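Local coordinates for RNA-binding protein RMD9, mitochondrial (Saccharomyces cerevisiae S288C, PDB 7A9X) that binds a dodecameric sequence motif in the 3'-UTRs of mitochondrial mRNAs and takes part in their processing or stability, at residues D480-R485 against V561-T566; T488-Q493 against E570-L575. One frame throughout, in Å; residues are numbered along the deposited sequence.

Contact 1 of 2, residues D480-R485 against V561-T566. With nucleotides of chain B.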
ATOM      1  N   ASP A 480     -20.363  -1.099   0.473  1.00 76.89           N
ATOM      2  CA  ASP A 480     -21.534  -1.647   1.150  1.00 81.46           C
ATOM      3  C   ASP A 480     -22.468  -2.335   0.162  1.00 82.92           C
ATOM      4  O   ASP A 480     -22.945  -3.446   0.420  1.00 82.85           O
ATOM      5  CB  ASP A 480     -22.269  -0.539   1.906  1.00 82.31           C
ATOM      6  CG  ASP A 480     -21.442   0.047   3.030  1.00 82.97           C
ATOM      7  OD1 ASP A 480     -20.853  -0.738   3.802  1.00 78.75           O
ATOM      8  OD2 ASP A 480     -21.368   1.289   3.136  1.00 85.63           O
ATOM      9  N   LEU A 481     -22.729  -1.696  -0.981  1.00 80.67           N
ATOM     10  CA  LEU A 481     -23.606  -2.298  -1.978  1.00 80.79           C
ATOM     11  C   LEU A 481     -22.929  -3.457  -2.697  1.00 81.84           C
ATOM     12  O   LEU A 481     -23.601  -4.418  -3.088  1.00 76.43           O
ATOM     13  CB  LEU A 481     -24.063  -1.239  -2.983  1.00 79.41           C
ATOM     14  CG  LEU A 481     -24.865  -0.064  -2.418  1.00 94.09           C
ATOM     15  CD1 LEU A 481     -25.213   0.924  -3.519  1.00100.43           C
ATOM     16  CD2 LEU A 481     -26.123  -0.554  -1.716  1.00 93.62           C
ATOM     17  N   SER A 482     -21.608  -3.384  -2.886  1.00 79.00           N
ATOM     18  CA  SER A 482     -20.889  -4.491  -3.506  1.00 72.14           C
ATOM     19  C   SER A 482     -20.998  -5.762  -2.674  1.00 74.77           C
ATOM     20  O   SER A 482     -21.050  -6.865  -3.230  1.00 70.92           O
ATOM     21  CB  SER A 482     -19.422  -4.115  -3.711  1.00 75.11           C
ATOM     22  OG  SER A 482     -19.280  -3.070  -4.658  1.00 70.57           O
ATOM     23  N   ALA A 483     -21.041  -5.628  -1.346  1.00 73.56           N
ATOM     24  CA  ALA A 483     -21.197  -6.798  -0.489  1.00 73.57           C
ATOM     25  C   ALA A 483     -22.582  -7.414  -0.639  1.00 75.93           C
ATOM     26  O   ALA A 483     -22.722  -8.641  -0.652  1.00 78.07           O
ATOM     27  CB  ALA A 483     -20.933  -6.420   0.968  1.00 70.61           C
ATOM     28  N   LEU A 484     -23.619  -6.580  -0.749  1.00 82.45           N
ATOM     29  CA  LEU A 484     -24.962  -7.106  -0.970  1.00 84.94           C
ATOM     30  C   LEU A 484     -25.081  -7.731  -2.354  1.00 85.56           C
ATOM     31  O   LEU A 484     -25.743  -8.762  -2.525  1.00 90.47           O
ATOM     32  CB  LEU A 484     -25.996  -5.994  -0.789  1.00 89.58           C
ATOM     33  CG  LEU A 484     -27.477  -6.382  -0.780  1.00 92.86           C
ATOM     34  CD1 LEU A 484     -27.821  -7.215   0.449  1.00 90.40           C
ATOM     35  CD2 LEU A 484     -28.346  -5.135  -0.849  1.00 96.38           C
ATOM     36  N   ARG A 485     -24.441  -7.123  -3.356  1.00 85.36           N
ATOM     37  CA  ARG A 485     -24.438  -7.703  -4.694  1.00 83.22           C
ATOM     38  C   ARG A 485     -23.722  -9.049  -4.716  1.00 80.85           C
ATOM     39  O   ARG A 485     -24.207 -10.005  -5.332  1.00 81.11           O
ATOM     40  CB  ARG A 485     -23.796  -6.727  -5.680  1.00 77.63           C
ATOM     41  CG  ARG A 485     -23.452  -7.327  -7.028  1.00 78.61           C
ATOM     42  CD  ARG A 485     -21.946  -7.387  -7.212  1.00 84.10           C
ATOM     43  NE  ARG A 485     -21.359  -6.051  -7.244  1.00 90.27           N
ATOM     44  CZ  ARG A 485     -20.064  -5.796  -7.088  1.00 87.21           C
ATOM     45  NH1 ARG A 485     -19.626  -4.546  -7.139  1.00 86.44           N
ATOM     46  NH2 ARG A 485     -19.210  -6.787  -6.874  1.00 82.64           N
ATOM     47  N   VAL A 561     -27.272   3.633  -8.416  1.00 94.51           N
ATOM     48  CA  VAL A 561     -28.391   2.824  -8.892  1.00 98.64           C
ATOM     49  C   VAL A 561     -28.060   2.217 -10.250  1.00100.96           C
ATOM     50  O   VAL A 561     -28.261   1.020 -10.478  1.00 98.72           O
ATOM     51  CB  VAL A 561     -29.681   3.662  -8.944  1.00102.99           C
ATOM     52  CG1 VAL A 561     -30.808   2.857  -9.566  1.00101.89           C
ATOM     53  CG2 VAL A 561     -30.064   4.138  -7.548  1.00100.25           C
ATOM     54  N   TYR A 562     -27.540   3.032 -11.171  1.00 96.10           N
ATOM     55  CA  TYR A 562     -27.132   2.504 -12.470  1.00107.87           C
ATOM     56  C   TYR A 562     -25.961   1.539 -12.323  1.00106.96           C
ATOM     57  O   TYR A 562     -25.887   0.526 -13.029  1.00108.41           O
ATOM     58  CB  TYR A 562     -26.767   3.650 -13.417  1.00106.15           C
ATOM     59  CG  TYR A 562     -26.263   3.201 -14.773  1.00108.15           C
ATOM     60  CD1 TYR A 562     -24.910   2.967 -14.994  1.00106.59           C
ATOM     61  CD2 TYR A 562     -27.140   3.020 -15.836  1.00112.75           C
ATOM     62  CE1 TYR A 562     -24.446   2.556 -16.229  1.00109.34           C
ATOM     63  CE2 TYR A 562     -26.683   2.613 -17.078  1.00116.79           C
ATOM     64  CZ  TYR A 562     -25.337   2.381 -17.268  1.00118.47           C
ATOM     65  OH  TYR A 562     -24.879   1.974 -18.499  1.00124.68           O
ATOM     66  N   ARG A 563     -25.036   1.843 -11.412  1.00 99.24           N
ATOM     67  CA  ARG A 563     -23.847   1.016 -11.237  1.00 93.22           C
ATOM     68  C   ARG A 563     -24.213  -0.392 -10.780  1.00 96.15           C
ATOM     69  O   ARG A 563     -23.669  -1.383 -11.282  1.00 91.85           O
ATOM     70  CB  ARG A 563     -22.901   1.683 -10.235  1.00 87.04           C
ATOM     71  CG  ARG A 563     -21.774   0.799  -9.728  1.00 81.50           C
ATOM     72  CD  ARG A 563     -20.981   1.510  -8.641  1.00 79.90           C
ATOM     73  NE  ARG A 563     -19.978   0.636  -8.040  1.00 83.61           N
ATOM     74  CZ  ARG A 563     -18.687   0.650  -8.357  1.00 86.15           C
ATOM     75  NH1 ARG A 563     -17.847  -0.185  -7.759  1.00 84.49           N
ATOM     76  NH2 ARG A 563     -18.234   1.499  -9.270  1.00 86.91           N
ATOM     77  N   TYR A 564     -25.140  -0.499  -9.828  1.00 97.04           N
ATOM     78  CA  TYR A 564     -25.511  -1.779  -9.243  1.00 94.39           C
ATOM     79  C   TYR A 564     -26.791  -2.348  -9.843  1.00103.61           C
ATOM     80  O   TYR A 564     -27.474  -3.153  -9.201  1.00106.06           O
ATOM     81  CB  TYR A 564     -25.640  -1.638  -7.728  1.00 89.62           C
ATOM     82  CG  TYR A 564     -24.304  -1.472  -7.043  1.00 92.30           C
ATOM     83  CD1 TYR A 564     -23.491  -2.571  -6.792  1.00 89.12           C
ATOM     84  CD2 TYR A 564     -23.849  -0.215  -6.661  1.00 96.67           C
ATOM     85  CE1 TYR A 564     -22.265  -2.424  -6.172  1.00 91.29           C
ATOM     86  CE2 TYR A 564     -22.627  -0.059  -6.038  1.00 93.71           C
ATOM     87  CZ  TYR A 564     -21.838  -1.165  -5.797  1.00 89.73           C
ATOM     88  OH  TYR A 564     -20.618  -1.018  -5.179  1.00 81.93           O
ATOM     89  N   THR A 565     -27.123  -1.953 -11.071  1.00108.83           N
ATOM     90  CA  THR A 565     -28.300  -2.475 -11.756  1.00107.16           C
ATOM     91  C   THR A 565     -27.981  -2.682 -13.231  1.00108.12           C
ATOM     92  O   THR A 565     -27.690  -3.804 -13.657  1.00111.12           O
ATOM     93  CB  THR A 565     -29.496  -1.529 -11.580  1.00103.94           C
ATOM     94  OG1 THR A 565     -29.803  -1.401 -10.187  1.00 97.69           O
ATOM     95  CG2 THR A 565     -30.724  -2.041 -12.308  1.00113.09           C
ATOM     96  N   THR A 566     -28.021  -1.605 -14.016  1.00108.88           N
ATOM     97  CA  THR A 566     -27.718  -1.725 -15.438  1.00110.72           C
ATOM     98  C   THR A 566     -26.243  -2.032 -15.665  1.00108.86           C
ATOM     99  O   THR A 566     -25.903  -2.900 -16.475  1.00110.46           O
ATOM    100  CB  THR A 566     -28.127  -0.447 -16.168  1.00116.89           C
ATOM    101  OG1 THR A 566     -29.501  -0.156 -15.881  1.00127.58           O
ATOM    102  CG2 THR A 566     -27.951  -0.608 -17.673  1.00117.51           C
TER
ATOM    103  P     U B  14     -14.664   0.174 -10.462  1.00 92.21           P
ATOM    104  OP1   U B  14     -13.590   1.192 -10.556  1.00 93.16           O
ATOM    105  OP2   U B  14     -15.389  -0.000  -9.178  1.00 88.09           O
ATOM    106  O5'   U B  14     -15.733   0.475 -11.606  1.00 97.19           O
ATOM    107  C5'   U B  14     -15.334   0.589 -12.970  1.00 98.24           C
ATOM    108  C4'   U B  14     -16.516   0.730 -13.900  1.00107.72           C
ATOM    109  O4'   U B  14     -17.413  -0.400 -13.707  1.00107.36           O
ATOM    110  C3'   U B  14     -17.363   1.988 -13.709  1.00113.34           C
ATOM    111  O3'   U B  14     -17.852   2.432 -14.975  1.00115.12           O
ATOM    112  C2'   U B  14     -18.526   1.485 -12.858  1.00113.53           C
ATOM    113  O2'   U B  14     -19.711   2.245 -12.969  1.00120.41           O
ATOM    114  C1'   U B  14     -18.711   0.069 -13.393  1.00107.21           C
ATOM    115  N1    U B  14     -19.309  -0.855 -12.418  1.00101.14           N
ATOM    116  C2    U B  14     -20.602  -1.285 -12.637  1.00101.57           C
ATOM    117  O2    U B  14     -21.256  -0.938 -13.603  1.00110.85           O
ATOM    118  N3    U B  14     -21.097  -2.137 -11.681  1.00 93.85           N
ATOM    119  C4    U B  14     -20.444  -2.591 -10.554  1.00 92.19           C
ATOM    120  O4    U B  14     -21.023  -3.357  -9.781  1.00 91.39           O
ATOM    121  C5    U B  14     -19.110  -2.097 -10.399  1.00 92.45           C
ATOM    122  C6    U B  14     -18.602  -1.266 -11.314  1.00 97.13           C
ATOM    123  P     U B  13     -16.432  -3.597  -6.833  1.00 75.10           P
ATOM    124  OP1   U B  13     -17.825  -3.086  -6.806  1.00 76.39           O
ATOM    125  OP2   U B  13     -16.171  -5.029  -6.534  1.00 88.65           O
ATOM    126  O5'   U B  13     -15.810  -3.284  -8.265  1.00 76.22           O
ATOM    127  C5'   U B  13     -14.419  -3.427  -8.511  1.00 75.33           C
ATOM    128  C4'   U B  13     -14.138  -3.510  -9.989  1.00 79.90           C
ATOM    129  O4'   U B  13     -14.672  -4.754 -10.512  1.00 80.17           O
ATOM    130  C3'   U B  13     -14.792  -2.428 -10.837  1.00 90.35           C
ATOM    131  O3'   U B  13     -14.022  -1.238 -10.883  1.00 94.31           O
ATOM    132  C2'   U B  13     -14.946  -3.100 -12.195  1.00 94.14           C
ATOM    133  O2'   U B  13     -13.725  -3.052 -12.919  1.00 98.66           O
ATOM    134  C1'   U B  13     -15.214  -4.552 -11.797  1.00 86.17           C
ATOM    135  N1    U B  13     -16.658  -4.881 -11.748  1.00 86.53           N
ATOM    136  C2    U B  13     -17.383  -4.928 -12.927  1.00 92.74           C
ATOM    137  O2    U B  13     -16.906  -4.694 -14.025  1.00 97.80           O
ATOM    138  N3    U B  13     -18.710  -5.254 -12.773  1.00 93.22           N
ATOM    139  C4    U B  13     -19.373  -5.541 -11.596  1.00 87.72           C
ATOM    140  O4    U B  13     -20.574  -5.817 -11.623  1.00 91.28           O
ATOM    141  C5    U B  13     -18.554  -5.482 -10.426  1.00 81.75           C
ATOM    142  C6    U B  13     -17.260  -5.166 -10.543  1.00 79.88           C
ATOM    143  P     C B  12     -14.383  -6.548  -1.962  1.00 68.42           P
ATOM    144  OP1   C B  12     -15.286  -7.374  -2.800  1.00 69.74           O
ATOM    145  OP2   C B  12     -12.924  -6.817  -1.960  1.00 77.83           O
ATOM    146  O5'   C B  12     -14.610  -5.023  -2.366  1.00 69.12           O
ATOM    147  C5'   C B  12     -15.920  -4.539  -2.638  1.00 70.45           C
ATOM    148  C4'   C B  12     -15.908  -3.303  -3.506  1.00 73.76           C
ATOM    149  O4'   C B  12     -15.555  -2.146  -2.699  1.00 73.96           O
ATOM    150  C3'   C B  12     -14.937  -3.322  -4.688  1.00 71.74           C
ATOM    151  O3'   C B  12     -15.552  -2.709  -5.820  1.00 73.47           O
ATOM    152  C2'   C B  12     -13.778  -2.454  -4.202  1.00 70.57           C
ATOM    153  O2'   C B  12     -13.052  -1.818  -5.232  1.00 71.17           O
ATOM    154  C1'   C B  12     -14.492  -1.443  -3.310  1.00 70.50           C
ATOM    155  N1    C B  12     -13.647  -0.881  -2.244  1.00 69.08           N
ATOM    156  C2    C B  12     -13.662   0.502  -2.035  1.00 74.70           C
ATOM    157  O2    C B  12     -14.389   1.210  -2.748  1.00 78.69           O
ATOM    158  N3    C B  12     -12.889   1.034  -1.061  1.00 68.08           N
ATOM    159  C4    C B  12     -12.122   0.245  -0.310  1.00 72.60           C
ATOM    160  N4    C B  12     -11.379   0.823   0.638  1.00 72.29           N
ATOM    161  C5    C B  12     -12.082  -1.168  -0.502  1.00 66.58           C
ATOM    162  C6    C B  12     -12.853  -1.683  -1.471  1.00 67.72           C
TER
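Tyr564 lies with one ring face against Leu481 and its hydroxyl beside Ser482, at the first residue to leave the helix 559-563. Leu481 CB sits over the ring centre as a CH-pi contact, 3.6 Å from the centroid and 13° off the normal, while Leu481 CD1 reaches CD2 and CE2 of Tyr564. CG of Arg563 backs the opposite face, offset toward the rim. At the ring edge, in its plane, Ser482 OG stands 2.5 Å from Tyr564 OH and 2.6 Å from OP1 of U13 of chain B, a polar chain from tyrosine to phosphate. Arg485 crosses the tyrosine at about a right angle with its guanidinium tilted 22° from the ring, and its NH1 comes up to the same OP1, a contact modelled too short for its length to be trusted; C5 of U13 lies over one guanidinium face, Ser482 CB over the other. Arg563, extended from CG to NE, lays its guanidinium on U14 of chain B, C5 lying 3.4 Å above its centre, and NH1 donates to OP2 of U14 at 2.8 Å. The Arg563 carbonyl O accepts a weak bond from U14 N3 (2.7 Å, 123°), consistent with the backbone helping to recognise the uracil edge. Behind this RNA-binding face, Leu481 packs on Trp461 of helix 454-470 and Leu548 of helix 540-551, and Tyr544 of the latter donates to Tyr564 O.

Contact 2 of 2, residues T488-Q493 against E570-L575. With nucleotides of chain B.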
ATOM      1  N   THR A 488     -25.877 -11.913  -3.492  1.00 85.40           N
ATOM      2  CA  THR A 488     -27.113 -12.219  -4.202  1.00 86.91           C
ATOM      3  C   THR A 488     -26.848 -12.496  -5.679  1.00 87.83           C
ATOM      4  O   THR A 488     -26.917 -13.647  -6.125  1.00 88.40           O
ATOM      5  CB  THR A 488     -28.115 -11.070  -4.048  1.00 89.09           C
ATOM      6  OG1 THR A 488     -27.556  -9.867  -4.588  1.00 87.16           O
ATOM      7  CG2 THR A 488     -28.464 -10.842  -2.577  1.00 87.49           C
ATOM      8  N   VAL A 489     -26.531 -11.444  -6.437  1.00 86.34           N
ATOM      9  CA  VAL A 489     -26.414 -11.552  -7.890  1.00 84.51           C
ATOM     10  C   VAL A 489     -25.290 -12.505  -8.276  1.00 85.40           C
ATOM     11  O   VAL A 489     -25.459 -13.369  -9.145  1.00 84.96           O
ATOM     12  CB  VAL A 489     -26.201 -10.160  -8.508  1.00 84.93           C
ATOM     13  CG1 VAL A 489     -26.112 -10.249 -10.030  1.00 86.40           C
ATOM     14  CG2 VAL A 489     -27.311  -9.223  -8.083  1.00 86.51           C
ATOM     15  N   VAL A 490     -24.123 -12.353  -7.647  1.00 77.91           N
ATOM     16  CA  VAL A 490     -22.974 -13.182  -7.999  1.00 81.97           C
ATOM     17  C   VAL A 490     -23.249 -14.642  -7.667  1.00 76.91           C
ATOM     18  O   VAL A 490     -22.909 -15.544  -8.442  1.00 78.65           O
ATOM     19  CB  VAL A 490     -21.707 -12.661  -7.297  1.00 78.81           C
ATOM     20  CG1 VAL A 490     -20.489 -13.447  -7.745  1.00 72.31           C
ATOM     21  CG2 VAL A 490     -21.522 -11.183  -7.587  1.00 77.20           C
ATOM     22  N   TRP A 491     -23.880 -14.899  -6.518  1.00 77.37           N
ATOM     23  CA  TRP A 491     -24.248 -16.267  -6.166  1.00 83.52           C
ATOM     24  C   TRP A 491     -25.245 -16.842  -7.165  1.00 91.78           C
ATOM     25  O   TRP A 491     -25.110 -17.996  -7.587  1.00 93.00           O
ATOM     26  CB  TRP A 491     -24.817 -16.307  -4.746  1.00 79.27           C
ATOM     27  CG  TRP A 491     -25.291 -17.668  -4.308  1.00 81.83           C
ATOM     28  CD1 TRP A 491     -24.564 -18.619  -3.645  1.00 79.49           C
ATOM     29  CD2 TRP A 491     -26.597 -18.222  -4.498  1.00 83.53           C
ATOM     30  NE1 TRP A 491     -25.339 -19.730  -3.415  1.00 85.85           N
ATOM     31  CE2 TRP A 491     -26.591 -19.512  -3.930  1.00 87.14           C
ATOM     32  CE3 TRP A 491     -27.770 -17.755  -5.097  1.00 85.93           C
ATOM     33  CZ2 TRP A 491     -27.714 -20.339  -3.942  1.00 88.92           C
ATOM     34  CZ3 TRP A 491     -28.883 -18.575  -5.107  1.00 93.35           C
ATOM     35  CH2 TRP A 491     -28.847 -19.852  -4.534  1.00 92.56           C
ATOM     36  N   SER A 492     -26.246 -16.051  -7.562  1.00 93.65           N
ATOM     37  CA  SER A 492     -27.224 -16.528  -8.534  1.00 91.59           C
ATOM     38  C   SER A 492     -26.576 -16.771  -9.891  1.00 89.06           C
ATOM     39  O   SER A 492     -26.817 -17.807 -10.523  1.00 87.21           O
ATOM     40  CB  SER A 492     -28.374 -15.530  -8.658  1.00 87.88           C
ATOM     41  OG  SER A 492     -28.970 -15.274  -7.397  1.00 88.54           O
ATOM     42  N   GLN A 493     -25.755 -15.827 -10.360  1.00 87.79           N
ATOM     43  CA  GLN A 493     -25.022 -16.045 -11.601  1.00 88.52           C
ATOM     44  C   GLN A 493     -24.116 -17.265 -11.504  1.00 89.12           C
ATOM     45  O   GLN A 493     -23.972 -18.009 -12.482  1.00 88.10           O
ATOM     46  CB  GLN A 493     -24.204 -14.800 -11.955  1.00 86.39           C
ATOM     47  CG  GLN A 493     -23.450 -14.895 -13.279  1.00 83.10           C
ATOM     48  CD  GLN A 493     -24.374 -14.873 -14.485  1.00 92.98           C
ATOM     49  OE1 GLN A 493     -25.266 -14.032 -14.582  1.00 95.20           O
ATOM     50  NE2 GLN A 493     -24.164 -15.803 -15.412  1.00 91.65           N
ATOM     51  N   GLU A 570     -24.096  -5.830 -17.011  1.00 99.74           N
ATOM     52  CA  GLU A 570     -23.121  -6.031 -18.076  1.00103.85           C
ATOM     53  C   GLU A 570     -22.086  -7.083 -17.700  1.00 94.57           C
ATOM     54  O   GLU A 570     -21.530  -7.745 -18.584  1.00 91.40           O
ATOM     55  CB  GLU A 570     -22.435  -4.709 -18.420  1.00114.97           C
ATOM     56  CG  GLU A 570     -23.351  -3.687 -19.072  1.00127.52           C
ATOM     57  CD  GLU A 570     -22.649  -2.373 -19.348  1.00136.13           C
ATOM     58  OE1 GLU A 570     -23.280  -1.310 -19.163  1.00140.39           O
ATOM     59  OE2 GLU A 570     -21.465  -2.401 -19.744  1.00138.14           O
ATOM     60  N   SER A 571     -21.813  -7.248 -16.406  1.00 89.93           N
ATOM     61  CA  SER A 571     -20.906  -8.284 -15.930  1.00 95.05           C
ATOM     62  C   SER A 571     -21.630  -9.528 -15.440  1.00 98.61           C
ATOM     63  O   SER A 571     -21.059 -10.622 -15.489  1.00 98.29           O
ATOM     64  CB  SER A 571     -20.024  -7.746 -14.800  1.00 94.27           C
ATOM     65  OG  SER A 571     -19.206  -6.679 -15.250  1.00102.40           O
ATOM     66  N   TYR A 572     -22.867  -9.384 -14.970  1.00 95.99           N
ATOM     67  CA  TYR A 572     -23.677 -10.503 -14.492  1.00 93.13           C
ATOM     68  C   TYR A 572     -25.005 -10.457 -15.237  1.00 98.66           C
ATOM     69  O   TYR A 572     -25.968  -9.829 -14.779  1.00 99.00           O
ATOM     70  CB  TYR A 572     -23.865 -10.437 -12.979  1.00 82.78           C
ATOM     71  CG  TYR A 572     -22.561 -10.503 -12.213  1.00 88.78           C
ATOM     72  CD1 TYR A 572     -22.005 -11.726 -11.856  1.00 78.45           C
ATOM     73  CD2 TYR A 572     -21.880  -9.342 -11.859  1.00 84.73           C
ATOM     74  CE1 TYR A 572     -20.812 -11.792 -11.163  1.00 80.59           C
ATOM     75  CE2 TYR A 572     -20.683  -9.398 -11.166  1.00 80.63           C
ATOM     76  CZ  TYR A 572     -20.155 -10.625 -10.821  1.00 82.59           C
ATOM     77  OH  TYR A 572     -18.966 -10.686 -10.130  1.00 84.22           O
ATOM     78  N   PRO A 573     -25.087 -11.115 -16.400  1.00 99.47           N
ATOM     79  CA  PRO A 573     -26.270 -10.955 -17.263  1.00100.40           C
ATOM     80  C   PRO A 573     -27.560 -11.505 -16.673  1.00105.54           C
ATOM     81  O   PRO A 573     -28.633 -11.208 -17.215  1.00109.77           O
ATOM     82  CB  PRO A 573     -25.878 -11.718 -18.537  1.00 99.56           C
ATOM     83  CG  PRO A 573     -24.379 -11.803 -18.496  1.00 96.51           C
ATOM     84  CD  PRO A 573     -24.039 -11.924 -17.043  1.00 97.54           C
ATOM     85  N   ILE A 574     -27.502 -12.288 -15.591  1.00104.37           N
ATOM     86  CA  ILE A 574     -28.732 -12.780 -14.978  1.00106.07           C
ATOM     87  C   ILE A 574     -29.548 -11.633 -14.393  1.00113.31           C
ATOM     88  O   ILE A 574     -30.739 -11.801 -14.107  1.00114.45           O
ATOM     89  CB  ILE A 574     -28.418 -13.845 -13.909  1.00100.78           C
ATOM     90  CG1 ILE A 574     -29.682 -14.625 -13.535  1.00 95.03           C
ATOM     91  CG2 ILE A 574     -27.791 -13.205 -12.678  1.00 95.86           C
ATOM     92  CD1 ILE A 574     -29.460 -15.692 -12.490  1.00 93.69           C
ATOM     93  N   LEU A 575     -28.940 -10.459 -14.221  1.00116.93           N
ATOM     94  CA  LEU A 575     -29.682  -9.297 -13.757  1.00119.19           C
ATOM     95  C   LEU A 575     -30.575  -8.716 -14.848  1.00114.86           C
ATOM     96  O   LEU A 575     -31.553  -8.030 -14.531  1.00113.41           O
ATOM     97  CB  LEU A 575     -28.706  -8.233 -13.247  1.00117.80           C
ATOM     98  CG  LEU A 575     -29.189  -7.304 -12.133  1.00118.41           C
ATOM     99  CD1 LEU A 575     -29.694  -8.112 -10.953  1.00116.39           C
ATOM    100  CD2 LEU A 575     -28.066  -6.377 -11.700  1.00119.76           C
TER
ATOM    101  P     U B  13     -16.432  -3.597  -6.833  1.00 75.10           P
ATOM    102  OP1   U B  13     -17.825  -3.086  -6.806  1.00 76.39           O
ATOM    103  OP2   U B  13     -16.171  -5.029  -6.534  1.00 88.65           O
ATOM    104  O5'   U B  13     -15.810  -3.284  -8.265  1.00 76.22           O
ATOM    105  C5'   U B  13     -14.419  -3.427  -8.511  1.00 75.33           C
ATOM    106  C4'   U B  13     -14.138  -3.510  -9.989  1.00 79.90           C
ATOM    107  O4'   U B  13     -14.672  -4.754 -10.512  1.00 80.17           O
ATOM    108  C3'   U B  13     -14.792  -2.428 -10.837  1.00 90.35           C
ATOM    109  O3'   U B  13     -14.022  -1.238 -10.883  1.00 94.31           O
ATOM    110  C2'   U B  13     -14.946  -3.100 -12.195  1.00 94.14           C
ATOM    111  O2'   U B  13     -13.725  -3.052 -12.919  1.00 98.66           O
ATOM    112  C1'   U B  13     -15.214  -4.552 -11.797  1.00 86.17           C
ATOM    113  N1    U B  13     -16.658  -4.881 -11.748  1.00 86.53           N
ATOM    114  C2    U B  13     -17.383  -4.928 -12.927  1.00 92.74           C
ATOM    115  O2    U B  13     -16.906  -4.694 -14.025  1.00 97.80           O
ATOM    116  N3    U B  13     -18.710  -5.254 -12.773  1.00 93.22           N
ATOM    117  C4    U B  13     -19.373  -5.541 -11.596  1.00 87.72           C
ATOM    118  O4    U B  13     -20.574  -5.817 -11.623  1.00 91.28           O
ATOM    119  C5    U B  13     -18.554  -5.482 -10.426  1.00 81.75           C
ATOM    120  C6    U B  13     -17.260  -5.166 -10.543  1.00 79.88           C
TER
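The Tyr572 ring has Val490 over one face and, at its edge and in its plane, Gln493 CG and O4 of U13 of chain B. Val490 CG2 makes the CH-pi contact, 4.0 Å from the centroid and 29° off the normal, displaced toward the hydroxyl end so that CZ and the attached OH are its nearest tyrosine atoms; Val490 CG1 reaches Tyr572 CE1. On the edge carrying CD1, CB and CG of Gln493 lie alongside, whereas Tyr572 CE2 on the other edge is 3.6 Å from U13 O4. Val489 meets the root of the tyrosine instead, its CG1 3.7 Å from Tyr572 CB.

The amide of Gln493 is turned 45° from the ring. CG stands anti to the backbone N and the bend at chi2 turns CD toward the 3-10 segment 573-575, where OE1 accepts from Ile574 N at 3.0 Å, the donor nearly along the C=O axis (164°), and also lies close to Pro573 CD and Ile574 CB. NE2 is hydrogen-bonded to Asp497, so both ends of the amide have partners, which supports the modelled orientation. Ile574 and Gln493 run antiparallel past one another as side chains, and Ile574 CD1 reaches Ser492 CB at 4.0 Å; Leu575 CD1 closes on Val489 CG2.

Next to the tyrosine, Ser571 OG accepts from N3 of U13 at 2.9 Å, which brings the uracil edge to this turn. The contact joins the first turn of helix 489-502 to the chain leaving helix 566-571, and helix 540-551 borders it: Tyr544 touches Val489, and Ile541 touches Ser492 and Leu575.

Contacts 1 and 2 pair the same two parts of the chain at successive levels: helices 478-486 and 489-502 follow each other on one side, helices 559-563 and 566-571 on the other, and the contact centres lie 11 Å apart. Contact 1 is buried, with RNA counted, and combines an apolar leucine-on-tyrosine face with a polar rim, where two arginines and a serine meet RNA phosphates. Contact 2 is partly buried and mostly apolar, with a single glutamine bond across it. U13 spans both: its phosphate and base C5 meet contact 1, its N3 edge contact 2. The two also touch directly, Leu575 CD2 packing on Thr565 O, and helix 540-551 borders both.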